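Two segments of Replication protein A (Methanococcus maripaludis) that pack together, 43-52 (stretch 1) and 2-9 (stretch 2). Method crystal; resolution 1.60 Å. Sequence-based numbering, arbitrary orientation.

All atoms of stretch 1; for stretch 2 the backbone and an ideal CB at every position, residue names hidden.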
# COMPACT_ATOMS: atom_id res chain seq x y z
N PHE A 43 5.00 0.01 -4.11
CA PHE A 43 5.38 -1.38 -4.19
C PHE A 43 5.85 -1.67 -2.78
O PHE A 43 6.79 -1.04 -2.28
CB PHE A 43 6.50 -1.63 -5.20
CG PHE A 43 6.64 -3.08 -5.58
CD1 PHE A 43 7.75 -3.81 -5.20
CD2 PHE A 43 5.61 -3.72 -6.27
CE1 PHE A 43 7.85 -5.17 -5.50
CE2 PHE A 43 5.70 -5.07 -6.58
CZ PHE A 43 6.82 -5.80 -6.19
N LEU A 44 5.17 -2.60 -2.13
CA LEU A 44 5.45 -2.94 -0.74
C LEU A 44 6.10 -4.31 -0.60
O LEU A 44 5.81 -5.21 -1.37
CB LEU A 44 4.14 -2.92 0.03
CG LEU A 44 3.38 -1.59 -0.05
CD1 LEU A 44 1.96 -1.78 0.40
CD2 LEU A 44 4.09 -0.54 0.78
N LYS A 45 6.95 -4.45 0.40
CA LYS A 45 7.64 -5.72 0.62
C LYS A 45 7.90 -6.00 2.08
O LYS A 45 8.13 -5.08 2.87
CB LYS A 45 8.98 -5.72 -0.13
CG LYS A 45 9.80 -6.99 0.08
CD LYS A 45 11.19 -6.91 -0.54
CE LYS A 45 12.11 -5.96 0.23
NZ LYS A 45 13.53 -6.07 -0.22
N ASP A 46 7.84 -7.27 2.46
CA ASP A 46 8.19 -7.68 3.82
C ASP A 46 9.07 -8.91 3.65
O ASP A 46 9.50 -9.19 2.54
CB ASP A 46 6.95 -7.95 4.71
CG ASP A 46 6.07 -9.09 4.24
OD1 ASP A 46 6.48 -9.93 3.41
OD2 ASP A 46 4.93 -9.16 4.75
N ASP A 47 9.35 -9.64 4.73
CA ASP A 47 10.22 -10.80 4.62
C ASP A 47 9.61 -12.02 3.95
O ASP A 47 10.28 -13.05 3.82
CB ASP A 47 10.78 -11.19 6.00
CG ASP A 47 9.69 -11.53 7.00
OD1 ASP A 47 10.03 -11.96 8.13
OD2 ASP A 47 8.49 -11.37 6.67
N THR A 48 8.36 -11.92 3.51
CA THR A 48 7.69 -13.05 2.87
C THR A 48 7.27 -12.81 1.42
O THR A 48 6.91 -13.75 0.72
CB THR A 48 6.43 -13.47 3.65
OG1 THR A 48 5.42 -12.45 3.51
CG2 THR A 48 6.75 -13.66 5.12
N GLY A 49 7.29 -11.56 0.98
CA GLY A 49 6.89 -11.28 -0.38
C GLY A 49 6.71 -9.81 -0.68
O GLY A 49 7.10 -8.95 0.11
N SER A 50 6.10 -9.52 -1.82
CA SER A 50 5.87 -8.15 -2.24
C SER A 50 4.48 -8.03 -2.85
O SER A 50 3.91 -9.01 -3.34
CB SER A 50 6.92 -7.73 -3.26
OG SER A 50 6.85 -8.55 -4.42
N ILE A 51 3.93 -6.82 -2.82
CA ILE A 51 2.60 -6.60 -3.36
C ILE A 51 2.43 -5.12 -3.70
O ILE A 51 3.06 -4.26 -3.09
CB ILE A 51 1.53 -7.02 -2.34
CG1 ILE A 51 0.13 -6.93 -2.96
CG2 ILE A 51 1.62 -6.12 -1.11
CD1 ILE A 51 -0.95 -7.49 -2.08
N ARG A 52 1.59 -4.84 -4.70
CA ARG A 52 1.32 -3.47 -5.11
C ARG A 52 0.25 -2.90 -4.19
O ARG A 52 -0.71 -3.59 -3.84
CB ARG A 52 0.81 -3.44 -6.55
CG ARG A 52 0.49 -2.05 -7.07
CD ARG A 52 -0.39 -2.14 -8.30
NE ARG A 52 -0.55 -0.85 -8.96
CZ ARG A 52 -1.62 -0.50 -9.68
NH1 ARG A 52 -2.63 -1.34 -9.82
NH2 ARG A 52 -1.66 0.70 -10.25
N UNK A 2 -2.14 -9.17 12.29
CA UNK A 2 -1.38 -8.50 11.25
C UNK A 2 -0.98 -9.62 10.29
O UNK A 2 -0.71 -10.74 10.72
CB UNK A 2 -0.17 -7.74 11.80
N UNK A 3 -0.96 -9.31 9.01
CA UNK A 3 -0.63 -10.31 8.01
C UNK A 3 0.72 -10.13 7.35
O UNK A 3 1.24 -9.02 7.25
CB UNK A 3 -1.71 -10.32 6.93
N UNK A 4 1.29 -11.25 6.92
CA UNK A 4 2.53 -11.22 6.17
C UNK A 4 1.97 -11.21 4.76
O UNK A 4 0.89 -11.75 4.51
CB UNK A 4 3.48 -12.38 6.47
N UNK A 5 2.68 -10.59 3.83
CA UNK A 5 2.21 -10.51 2.46
C UNK A 5 1.92 -11.88 1.86
O UNK A 5 0.99 -12.03 1.07
CB UNK A 5 3.24 -9.78 1.60
N UNK A 6 2.70 -12.89 2.25
CA UNK A 6 2.49 -14.24 1.72
C UNK A 6 1.19 -14.86 2.20
O UNK A 6 0.71 -15.84 1.62
CB UNK A 6 3.66 -15.15 2.11
N UNK A 7 0.61 -14.30 3.26
CA UNK A 7 -0.63 -14.84 3.81
C UNK A 7 -1.87 -14.20 3.21
O UNK A 7 -2.99 -14.68 3.42
CB UNK A 7 -0.65 -14.66 5.33
N UNK A 8 -1.69 -13.12 2.47
CA UNK A 8 -2.82 -12.43 1.86
C UNK A 8 -3.58 -13.29 0.85
O UNK A 8 -2.99 -14.12 0.15
CB UNK A 8 -2.33 -11.15 1.17
N UNK A 9 -4.89 -13.09 0.79
CA UNK A 9 -5.77 -13.80 -0.13
C UNK A 9 -6.73 -12.79 -0.75
O UNK A 9 -6.98 -11.73 -0.18
CB UNK A 9 -6.53 -14.92 0.58

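Stretch 1 is a β-hairpin: Leu44 N and Ile51 O pair at 2.9 Å, as do Ile51 N and Leu44 O, and Asp46 N reaches Gly49 O at 3.0 Å. Stretch 2 runs past the turn, with its closest CA approaches at Thr48 to position 6 and Gly49 to position 5.

At position 2 the ideal CB has no atom of stretch 1 within 5.5 Å, so the hairpin sets no preference. The residue is Asn2, which makes no contact.

Position 3 is similar: its CB points sideways and also lacks a neighbour within 5.5 Å, leaving the choice wide. It is Tyr3, whose ring leads away from the hairpin. Its backbone still takes part, because one water lies 2.7 Å from Tyr3 O and 2.8 Å from Asp46 OD2, and so sits between the two stretches.

Position 4 has extended backbone angles (-94/149) and a sideways CB, 3.5 Å from Thr48 OG1 and 3.9 Å from Asp46 OD2. With the carboxylate of Asp47 further along, a long cationic chain, Lys or Arg, would suit, though a shorter polar one could also be accommodated. Lys4 is found. Its chain runs past Asp46, CD lying 3.9 Å from Asp46 OD2, and forms a salt bridge from Lys4 NZ to Asp47 OD2. At 3.4 Å the hydrogen bond within it, Lys4 NZ to Asp47 OD2, is weak; a water accepting from Lys4 NZ (3.1 Å) and Asp47 N (3.0 Å) adds a second link.

Position 5 points its CB toward the hairpin, between Asp46 OD2 (3.6 Å) and Gly49 C (4.2 Å). Beyond lie the backbone of Leu44, Lys45, Gly49 and Ser50 and the side chain of Ile51, a surface suited to an aliphatic group such as Ile, Leu, Val or Met. The backbone N faces Asp46 OD2 whatever the side chain; the apolar side chain of Ile51 is what favours an aliphatic group. Ile5 has the largest covered area of the stretch, 116 Å². Its N donates to Asp46 OD2 (2.8 Å, 168°), while CD1 reaches Gly49 O at 3.4 Å and Ile51 CG2 at 3.9 Å. An ideal CB on Gly49 would come 3.6 Å from Ile5 CG2, a close contact and no evident clash; the call for glycine comes from its backbone angles, at which a CB would be jammed against the carbonyl O of the residue before.

Position 6 also points toward stretch 1, with CB 3.5 Å from Thr48 OG1. A small residue, Ser, Ala or Thr, is plausible beside that hydroxyl. Ser6 N donates to Thr48 OG1 (3.0 Å, 155°). That hydroxyl in turn donates to Asp46 OD1 (2.7 Å), so the turn's own bonding positions the acceptor. Ser6 OG lies 3.2 Å from Thr48 CB.

Position 7 has a sideways CB with nothing of stretch 1 within 5.5 Å, so many residues would fit. Glu7 instead serves its own stretch, accepting from Lys4 N at OE1 (2.9 Å).

At position 8 the CB points toward the hairpin, 5.1 Å from Ile51 CD1, favouring Leu, Ile or Met. Leu8 closes that gap: its CD1 packs 3.7 Å from Ile51 CD1.

Position 9 is out of reach and unconstrained by stretch 1; it holds Met9, as selenomethionine.

Stretch 2 2-9: NYKISELM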
# COMPACT_ATOMS: atom_id res chain seq x y z
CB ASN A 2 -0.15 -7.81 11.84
CG ASN A 2 -0.52 -6.72 12.82
OD1 ASN A 2 -1.31 -5.83 12.50
ND2 ASN A 2 0.04 -6.78 14.02
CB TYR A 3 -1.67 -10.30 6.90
CG TYR A 3 -2.98 -10.96 7.24
CD1 TYR A 3 -3.07 -12.35 7.31
CD2 TYR A 3 -4.13 -10.21 7.43
CE1 TYR A 3 -4.29 -12.97 7.56
CE2 TYR A 3 -5.35 -10.83 7.67
CZ TYR A 3 -5.42 -12.21 7.73
OH TYR A 3 -6.64 -12.83 7.91
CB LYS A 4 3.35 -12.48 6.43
CG LYS A 4 4.00 -12.54 7.81
CD LYS A 4 5.02 -11.42 7.97
CE LYS A 4 5.76 -11.50 9.29
NZ LYS A 4 6.80 -10.43 9.41
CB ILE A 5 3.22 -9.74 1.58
CG1 ILE A 5 3.25 -8.27 2.03
CG2 ILE A 5 2.85 -9.85 0.12
CD1 ILE A 5 4.33 -7.42 1.35
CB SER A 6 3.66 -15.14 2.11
OG SER A 6 3.75 -15.29 3.52
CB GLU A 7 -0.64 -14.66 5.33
CG GLU A 7 0.58 -15.23 6.03
CD GLU A 7 0.57 -14.99 7.53
OE1 GLU A 7 0.39 -13.83 7.95
OE2 GLU A 7 0.74 -15.97 8.28
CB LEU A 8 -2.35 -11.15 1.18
CG LEU A 8 -1.71 -10.12 2.12
CD1 LEU A 8 -1.22 -8.94 1.30
CD2 LEU A 8 -2.70 -9.67 3.18
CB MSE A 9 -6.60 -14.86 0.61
CG MSE A 9 -5.80 -15.88 1.40
SE MSE A 9 -6.89 -17.12 2.15
CE MSE A 9 -6.69 -18.48 1.00
O HOH W 1 3.60 -7.74 6.83
O HOH W 2 8.53 -8.80 7.48
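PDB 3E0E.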